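PDB 5J78: acetaldehyde dehydrogenase (Acetylating) from Geobacillus thermoglucosidasius, which probably catalyses the NAD-dependent, coenzyme A-acylating interconversion of acetaldehyde and acetyl-CoA. Local coordinates for residues V147-L152 and K436-L441; A135-S140 and I217-G222; K60-M65 and A154-N159. One frame throughout, in Å; residues are numbered along the deposited sequence.

Contact 1 (V147-L152 and K436-L441); sequences VIFKAL and KPSLTL
One face of the F149 ring lies against the backbone of the loop 436-441: L439 N sits over the ring centre, 3.5 Å above its plane, and S438 C lies over the same face nearer the rim. At the edge, close to the ring plane, T440 OG1 comes within 3.3 Å of F149 CE2. S438 OG approaches F149 CZ to 3.2 Å. With CG anti to the backbone N (chi1 151°), the ring of F149 reaches from the helix to the loop, and its CD2 packs at 3.9 Å on L439 CB. Beside it the extended chain of K150 crosses T440 at roughly a right angle, K150 CE 3.3 Å from T440 OG1. The loop is braced from within by an ST turn, S438 OG accepting from T440 N at 3.0 Å; serine suits the place because one hydroxyl can accept this N-H and also bond to V455 O. An alanine here removes the flat surface under L439 N and would probably leave a gap between helix and loop. Helix 143-156 packs against helices 55-84, 89-107 and 170-186, with T220, after strand 216-219, bonded to both K150 NZ and T440 OG1.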
loop_
_atom_site.group_PDB
_atom_site.type_symbol
_atom_site.label_atom_id
_atom_site.label_comp_id
_atom_site.label_asym_id
_atom_site.label_seq_id
_atom_site.Cartn_x
_atom_site.Cartn_y
_atom_site.Cartn_z
ATOM N N VAL A 147 -9.078 3.197 -30.466
ATOM C CA VAL A 147 -10.112 4.124 -30.048
ATOM C C VAL A 147 -11.359 3.907 -30.875
ATOM O O VAL A 147 -12.478 3.864 -30.330
ATOM C CB VAL A 147 -9.668 5.594 -30.184
ATOM C CG1 VAL A 147 -10.862 6.531 -30.129
ATOM C CG2 VAL A 147 -8.665 5.936 -29.111
ATOM N N ILE A 148 -11.174 3.791 -32.188
ATOM C CA ILE A 148 -12.300 3.586 -33.096
ATOM C C ILE A 148 -13.001 2.274 -32.735
ATOM O O ILE A 148 -14.217 2.232 -32.550
ATOM C CB ILE A 148 -11.825 3.563 -34.554
ATOM C CG1 ILE A 148 -11.326 4.955 -34.978
ATOM C CG2 ILE A 148 -12.940 3.095 -35.482
ATOM C CD1 ILE A 148 -10.471 4.942 -36.205
ATOM N N PHE A 149 -12.207 1.216 -32.625
ATOM C CA PHE A 149 -12.700 -0.122 -32.293
ATOM C C PHE A 149 -13.486 -0.115 -30.974
ATOM O O PHE A 149 -14.640 -0.536 -30.931
ATOM C CB PHE A 149 -11.504 -1.095 -32.256
ATOM C CG PHE A 149 -11.675 -2.253 -31.317
ATOM C CD1 PHE A 149 -12.598 -3.273 -31.587
ATOM C CD2 PHE A 149 -10.905 -2.338 -30.171
ATOM C CE1 PHE A 149 -12.760 -4.342 -30.698
ATOM C CE2 PHE A 149 -11.064 -3.397 -29.279
ATOM C CZ PHE A 149 -11.995 -4.399 -29.544
ATOM N N LYS A 150 -12.882 0.424 -29.916
ATOM C CA LYS A 150 -13.514 0.432 -28.597
ATOM C C LYS A 150 -14.738 1.336 -28.519
ATOM O O LYS A 150 -15.726 1.014 -27.837
ATOM C CB LYS A 150 -12.494 0.836 -27.529
ATOM C CG LYS A 150 -11.470 -0.251 -27.276
ATOM C CD LYS A 150 -10.530 0.077 -26.118
ATOM C CE LYS A 150 -9.603 -1.105 -25.855
ATOM N NZ LYS A 150 -8.602 -0.855 -24.784
ATOM N N ALA A 151 -14.691 2.470 -29.203
ATOM C CA ALA A 151 -15.833 3.379 -29.171
ATOM C C ALA A 151 -17.038 2.749 -29.837
ATOM O O ALA A 151 -18.149 2.851 -29.318
ATOM C CB ALA A 151 -15.495 4.706 -29.844
ATOM N N LEU A 152 -16.824 2.107 -30.986
ATOM C CA LEU A 152 -17.913 1.424 -31.687
ATOM C C LEU A 152 -18.543 0.300 -30.820
ATOM O O LEU A 152 -19.754 0.237 -30.681
ATOM C CB LEU A 152 -17.421 0.835 -33.009
ATOM C CG LEU A 152 -17.132 1.803 -34.161
ATOM C CD1 LEU A 152 -16.417 1.030 -35.255
ATOM C CD2 LEU A 152 -18.413 2.466 -34.652
ATOM N N LYS A 436 -13.467 -12.906 -34.257
ATOM C CA LYS A 436 -14.142 -11.610 -34.207
ATOM C C LYS A 436 -13.165 -10.457 -34.456
ATOM O O LYS A 436 -12.142 -10.387 -33.792
ATOM C CB LYS A 436 -14.817 -11.426 -32.853
ATOM C CG LYS A 436 -15.978 -12.359 -32.626
ATOM C CD LYS A 436 -17.160 -11.995 -33.543
ATOM C CE LYS A 436 -18.360 -12.898 -33.311
ATOM N NZ LYS A 436 -19.408 -12.667 -34.340
ATOM N N PRO A 437 -13.471 -9.550 -35.409
ATOM C CA PRO A 437 -12.588 -8.382 -35.565
ATOM C C PRO A 437 -12.382 -7.600 -34.259
ATOM O O PRO A 437 -13.351 -7.176 -33.606
ATOM C CB PRO A 437 -13.313 -7.512 -36.603
ATOM C CG PRO A 437 -14.105 -8.513 -37.428
ATOM C CD PRO A 437 -14.537 -9.585 -36.426
ATOM N N SER A 438 -11.122 -7.411 -33.875
ATOM C CA SER A 438 -10.823 -6.786 -32.593
ATOM C C SER A 438 -9.379 -6.306 -32.554
ATOM O O SER A 438 -8.504 -6.886 -33.209
ATOM C CB SER A 438 -11.082 -7.789 -31.446
ATOM O OG SER A 438 -10.751 -7.264 -30.164
ATOM N N LEU A 439 -9.136 -5.268 -31.757
ATOM C CA LEU A 439 -7.774 -4.855 -31.421
ATOM C C LEU A 439 -7.469 -5.047 -29.930
ATOM O O LEU A 439 -6.522 -4.468 -29.398
ATOM C CB LEU A 439 -7.562 -3.387 -31.855
ATOM C CG LEU A 439 -7.635 -3.237 -33.381
ATOM C CD1 LEU A 439 -7.612 -1.791 -33.864
ATOM C CD2 LEU A 439 -6.514 -4.009 -34.031
ATOM N N THR A 440 -8.274 -5.869 -29.262
ATOM C CA THR A 440 -8.042 -6.223 -27.868
ATOM C C THR A 440 -8.138 -7.723 -27.796
ATOM O O THR A 440 -9.231 -8.298 -27.731
ATOM C CB THR A 440 -9.044 -5.564 -26.931
ATOM O OG1 THR A 440 -8.821 -4.152 -26.951
ATOM C CG2 THR A 440 -8.913 -6.106 -25.478
ATOM N N LEU A 441 -6.977 -8.349 -27.836
ATOM C CA LEU A 441 -6.879 -9.793 -27.978
ATOM C C LEU A 441 -6.571 -10.393 -26.614
ATOM O O LEU A 441 -5.474 -10.244 -26.099
ATOM C CB LEU A 441 -5.806 -10.152 -29.006
ATOM C CG LEU A 441 -6.253 -10.222 -30.473
ATOM C CD1 LEU A 441 -7.051 -9.012 -30.842
ATOM C CD2 LEU A 441 -5.067 -10.399 -31.451
#

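Contact 2 (A135-S140 and I217-G222); sequences AGIIPS and ILATGG
In I137, CG1 lies beside its own backbone N (chi1 -47°), which lays it against the next strand, 4.1 Å from I217 CG2 and 4.3 Å from A219 CB. At T220 it is the other branch that touches: CG2 is anti to the backbone N and packs on the ring of P139, 4.0 Å from P139 CG. Behind these groups the strands run parallel, the directions of the two short segments differing by 11°. A135 O takes the N-H of L218 at 2.8 Å, and I137 N gives a nearly straight bond (167°) to L218 O, also 2.8 Å; the bond from T220 N to I137 O is weak, so the ladder slackens at its end. P139 has no N-H to give T220 O; a water donates to that oxygen at 2.8 Å and weakly to I138 O. A135, I137, I217 and A219 share an apolar face beneath helices 202-210 and 223-229, where small and branched aliphatic residues fit closely. Chemically, the contact changes from apolar to polar along its length: K150 NZ adds weak bonds to I137 O and L218 O, giving the strand ends a polar border, consistent with parallel strands whose C-terminal ends face a ligand-binding cleft.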
loop_
_atom_site.group_PDB
_atom_site.type_symbol
_atom_site.label_atom_id
_atom_site.label_comp_id
_atom_site.label_asym_id
_atom_site.label_seq_id
_atom_site.Cartn_x
_atom_site.Cartn_y
_atom_site.Cartn_z
ATOM N N ALA A 135 -13.833 2.175 -19.018
ATOM C CA ALA A 135 -12.537 2.839 -19.028
ATOM C C ALA A 135 -11.657 2.155 -20.087
ATOM O O ALA A 135 -11.327 0.977 -19.977
ATOM C CB ALA A 135 -11.898 2.782 -17.665
ATOM N N GLY A 136 -11.300 2.890 -21.124
ATOM C CA GLY A 136 -10.568 2.320 -22.254
ATOM C C GLY A 136 -9.107 2.739 -22.271
ATOM O O GLY A 136 -8.797 3.888 -22.590
ATOM N N ILE A 137 -8.208 1.819 -21.927
ATOM C CA ILE A 137 -6.770 2.118 -21.945
ATOM C C ILE A 137 -6.199 1.859 -23.331
ATOM O O ILE A 137 -6.353 0.753 -23.870
ATOM C CB ILE A 137 -5.962 1.283 -20.922
ATOM C CG1 ILE A 137 -6.631 1.288 -19.534
ATOM C CG2 ILE A 137 -4.546 1.838 -20.851
ATOM C CD1 ILE A 137 -6.824 2.674 -18.931
ATOM N N ILE A 138 -5.499 2.854 -23.880
ATOM C CA ILE A 138 -5.069 2.822 -25.293
ATOM C C ILE A 138 -3.556 2.718 -25.461
ATOM O O ILE A 138 -2.811 3.499 -24.884
ATOM C CB ILE A 138 -5.561 4.097 -26.055
ATOM C CG1 ILE A 138 -7.093 4.263 -25.927
ATOM C CG2 ILE A 138 -5.155 4.050 -27.533
ATOM C CD1 ILE A 138 -7.905 3.132 -26.574
ATOM N N PRO A 139 -3.092 1.774 -26.294
ATOM C CA PRO A 139 -1.654 1.588 -26.478
ATOM C C PRO A 139 -1.059 2.634 -27.423
ATOM O O PRO A 139 -1.797 3.233 -28.185
ATOM C CB PRO A 139 -1.559 0.189 -27.089
ATOM C CG PRO A 139 -2.824 0.038 -27.848
ATOM C CD PRO A 139 -3.872 0.815 -27.094
ATOM N N SER A 140 0.253 2.830 -27.370
ATOM C CA SER A 140 0.925 3.807 -28.236
ATOM C C SER A 140 1.154 3.284 -29.672
ATOM O O SER A 140 1.340 4.059 -30.595
ATOM C CB SER A 140 2.260 4.203 -27.610
ATOM O OG SER A 140 3.163 3.098 -27.570
ATOM N N ILE A 217 -13.023 -1.922 -16.982
ATOM C CA ILE A 217 -11.781 -1.478 -17.614
ATOM C C ILE A 217 -11.447 -2.393 -18.797
ATOM O O ILE A 217 -11.321 -3.607 -18.628
ATOM C CB ILE A 217 -10.578 -1.512 -16.625
ATOM C CG1 ILE A 217 -10.896 -0.753 -15.342
ATOM C CG2 ILE A 217 -9.258 -0.971 -17.309
ATOM C CD1 ILE A 217 -9.926 -1.026 -14.209
ATOM N N LEU A 218 -11.321 -1.814 -19.985
ATOM C CA LEU A 218 -10.664 -2.484 -21.116
ATOM C C LEU A 218 -9.220 -2.033 -21.154
ATOM O O LEU A 218 -8.935 -0.886 -21.497
ATOM C CB LEU A 218 -11.336 -2.152 -22.442
ATOM C CG LEU A 218 -12.782 -2.562 -22.654
ATOM C CD1 LEU A 218 -13.155 -2.273 -24.103
ATOM C CD2 LEU A 218 -12.995 -4.041 -22.326
ATOM N N ALA A 219 -8.308 -2.940 -20.820
ATOM C CA ALA A 219 -6.911 -2.586 -20.653
ATOM C C ALA A 219 -6.066 -3.186 -21.773
ATOM O O ALA A 219 -5.648 -4.351 -21.717
ATOM C CB ALA A 219 -6.422 -3.047 -19.305
ATOM N N THR A 220 -5.841 -2.388 -22.807
ATOM C CA THR A 220 -4.961 -2.781 -23.891
ATOM C C THR A 220 -3.644 -2.041 -23.724
ATOM O O THR A 220 -3.548 -0.848 -23.981
ATOM C CB THR A 220 -5.600 -2.494 -25.249
ATOM O OG1 THR A 220 -6.924 -3.040 -25.248
ATOM C CG2 THR A 220 -4.774 -3.125 -26.380
ATOM N N GLY A 221 -2.627 -2.768 -23.279
ATOM C CA GLY A 221 -1.337 -2.172 -22.964
ATOM C C GLY A 221 -0.352 -3.232 -22.535
ATOM O O GLY A 221 -0.612 -4.432 -22.701
ATOM N N GLY A 222 0.786 -2.795 -21.999
ATOM C CA GLY A 222 1.826 -3.715 -21.574
ATOM C C GLY A 222 1.432 -4.512 -20.344
ATOM O O GLY A 222 0.425 -4.199 -19.708
HETATM O O HOH W 1 -1.660 1.029 -22.973
#

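Contact 3 (K60-M65 and A154-N159); sequences KIVESM and AVKARN
V155 is the first residue of 154-159 to meet helix 55-84. Its CG1 reaches I61 CG2 at 3.9 Å and, more loosely, the CG2 of V62. M65 SD lies against both methyls of this valine, 4.0 Å from CG1 and from CG2, while M65 CE meets V155 CG2 at 3.9 Å. The thioether bends at chi3 (64°), which brings the terminal methyl round to the valine. A flexible, unbranched side chain suits the place, since it can curl against a short, beta-branched partner.

K156 follows, and V62 CG2 presses on its backbone, 3.6 Å from K156 CA, as well as on its CB at 3.8 Å. The lysine thus gives its aliphatic base to the helix interface, while a bend at chi2 (70°) leads the chain away to a salt bridge with D59 and a hydrogen bond to K108 O. A157 closes the helical run. R158 then turns to positive phi (79°), a conformation for which glycine is the commoner choice, and its guanidinium bonds to E51 O and T112 O.

N159 completes the turn. Its backbone N returns to A154 O at 2.9 Å, and R158 N to V155 O at 2.8 Å. The side chain adds a second grip on A154 O, from N159 ND2 at 3.1 Å in the carbonyl plane on a lone pair; the bond is bent, and the amide of N159 is tilted so that the oxygen lies out of its plane. OD1 receives G132 N of the neighbouring strand 124-138.

These paired backbone bonds round a residue of positive phi are a Schellman motif. It ends helix 143-156, whose last turn packs on helix 55-84 in what is probably the Rossmann-like cofactor-binding domain of the family, and sends the chain on to strand 160-165.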
loop_
_atom_site.group_PDB
_atom_site.type_symbol
_atom_site.label_atom_id
_atom_site.label_comp_id
_atom_site.label_asym_id
_atom_site.label_seq_id
_atom_site.Cartn_x
_atom_site.Cartn_y
_atom_site.Cartn_z
ATOM N N LYS A 60 -28.122 3.869 -35.673
ATOM C CA LYS A 60 -27.808 5.078 -36.443
ATOM C C LYS A 60 -26.566 5.795 -35.891
ATOM O O LYS A 60 -25.721 6.257 -36.657
ATOM C CB LYS A 60 -28.995 6.041 -36.447
ATOM C CG LYS A 60 -30.097 5.645 -37.410
ATOM C CD LYS A 60 -31.310 6.562 -37.280
ATOM C CE LYS A 60 -32.515 6.036 -38.070
ATOM N NZ LYS A 60 -32.382 6.190 -39.552
ATOM N N ILE A 61 -26.471 5.898 -34.564
ATOM C CA ILE A 61 -25.290 6.482 -33.927
ATOM C C ILE A 61 -24.026 5.686 -34.290
ATOM O O ILE A 61 -23.012 6.267 -34.695
ATOM C CB ILE A 61 -25.466 6.550 -32.393
ATOM C CG1 ILE A 61 -26.603 7.540 -32.082
ATOM C CG2 ILE A 61 -24.132 6.963 -31.698
ATOM C CD1 ILE A 61 -27.134 7.502 -30.681
ATOM N N VAL A 62 -24.090 4.362 -34.177
ATOM C CA VAL A 62 -22.903 3.535 -34.442
ATOM C C VAL A 62 -22.455 3.687 -35.906
ATOM O O VAL A 62 -21.247 3.745 -36.214
ATOM C CB VAL A 62 -23.171 2.056 -34.114
ATOM C CG1 VAL A 62 -22.008 1.179 -34.517
ATOM C CG2 VAL A 62 -23.493 1.877 -32.585
ATOM N N GLU A 63 -23.435 3.754 -36.800
ATOM C CA GLU A 63 -23.173 3.862 -38.224
ATOM C C GLU A 63 -22.483 5.193 -38.551
ATOM O O GLU A 63 -21.513 5.219 -39.300
ATOM C CB GLU A 63 -24.474 3.733 -39.016
ATOM C CG GLU A 63 -24.311 4.034 -40.494
ATOM C CD GLU A 63 -25.610 3.904 -41.245
ATOM O OE1 GLU A 63 -26.601 4.552 -40.839
ATOM O OE2 GLU A 63 -25.637 3.136 -42.222
ATOM N N SER A 64 -22.988 6.279 -37.968
ATOM C CA SER A 64 -22.406 7.599 -38.148
ATOM C C SER A 64 -20.971 7.631 -37.628
ATOM O O SER A 64 -20.098 8.226 -38.252
ATOM C CB SER A 64 -23.254 8.656 -37.439
ATOM O OG SER A 64 -22.629 9.932 -37.483
ATOM N N MET A 65 -20.730 6.997 -36.484
ATOM C CA MET A 65 -19.375 6.902 -35.936
ATOM C C MET A 65 -18.472 6.160 -36.922
ATOM O O MET A 65 -17.368 6.612 -37.235
ATOM C CB MET A 65 -19.369 6.186 -34.578
ATOM C CG MET A 65 -19.996 6.963 -33.443
ATOM S SD MET A 65 -20.338 5.905 -31.985
ATOM C CE MET A 65 -18.676 5.423 -31.537
ATOM N N ALA A 154 -18.339 -0.162 -27.583
ATOM C CA ALA A 154 -18.892 0.367 -26.339
ATOM C C ALA A 154 -20.251 1.002 -26.562
ATOM O O ALA A 154 -21.179 0.790 -25.776
ATOM C CB ALA A 154 -17.940 1.384 -25.701
ATOM N N VAL A 155 -20.381 1.798 -27.621
ATOM C CA VAL A 155 -21.630 2.530 -27.833
ATOM C C VAL A 155 -22.730 1.590 -28.342
ATOM O O VAL A 155 -23.882 1.713 -27.954
ATOM C CB VAL A 155 -21.428 3.710 -28.810
ATOM C CG1 VAL A 155 -22.770 4.371 -29.190
ATOM C CG2 VAL A 155 -20.504 4.737 -28.184
ATOM N N LYS A 156 -22.366 0.639 -29.191
ATOM C CA LYS A 156 -23.324 -0.340 -29.691
ATOM C C LYS A 156 -23.968 -1.123 -28.531
ATOM O O LYS A 156 -25.151 -1.466 -28.602
ATOM C CB LYS A 156 -22.630 -1.279 -30.681
ATOM C CG LYS A 156 -23.441 -2.487 -31.152
ATOM C CD LYS A 156 -24.594 -2.122 -32.060
ATOM C CE LYS A 156 -25.556 -3.308 -32.183
ATOM N NZ LYS A 156 -26.508 -3.213 -33.333
ATOM N N ALA A 157 -23.211 -1.374 -27.460
ATOM C CA ALA A 157 -23.757 -2.066 -26.280
ATOM C C ALA A 157 -24.401 -1.105 -25.278
ATOM O O ALA A 157 -24.837 -1.515 -24.182
ATOM C CB ALA A 157 -22.667 -2.887 -25.605
ATOM N N ARG A 158 -24.430 0.170 -25.663
ATOM C CA ARG A 158 -25.161 1.246 -24.975
ATOM C C ARG A 158 -24.447 1.775 -23.737
ATOM O O ARG A 158 -25.077 2.201 -22.771
ATOM C CB ARG A 158 -26.580 0.793 -24.616
ATOM C CG ARG A 158 -27.394 0.326 -25.832
ATOM C CD ARG A 158 -28.390 -0.758 -25.479
ATOM N NE ARG A 158 -29.499 -0.218 -24.713
ATOM C CZ ARG A 158 -30.191 -0.889 -23.800
ATOM N NH1 ARG A 158 -29.916 -2.149 -23.518
ATOM N NH2 ARG A 158 -31.183 -0.297 -23.172
ATOM N N ASN A 159 -23.124 1.789 -23.807
ATOM C CA ASN A 159 -22.275 2.344 -22.767
ATOM C C ASN A 159 -21.715 3.719 -23.117
ATOM O O ASN A 159 -21.681 4.102 -24.287
ATOM C CB ASN A 159 -21.107 1.387 -22.507
ATOM C CG ASN A 159 -21.577 -0.018 -22.249
ATOM O OD1 ASN A 159 -22.173 -0.300 -21.203
ATOM N ND2 ASN A 159 -21.368 -0.896 -23.216
#

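Along the chain the segments come in the order 60-65, 135-140, 147-152, 154-159, 217-222 and 436-441, so that the three contacts interleave. Helix 143-156 gives one segment each to contacts 1 and 3, whose centres are about 13 Å apart, and it directly follows strand 124-138 of contact 2. Contacts 1 and 2, about 11 Å apart between centres, meet where K150 and T440 reach T220. Contacts 2 and 3 do not touch, their centres lying about 20 Å apart. Helix 143-156 thus meets helix 55-84, a loop remote in sequence and, through K150, the ends of two strands, in what is probably the cofactor-binding part of the fold.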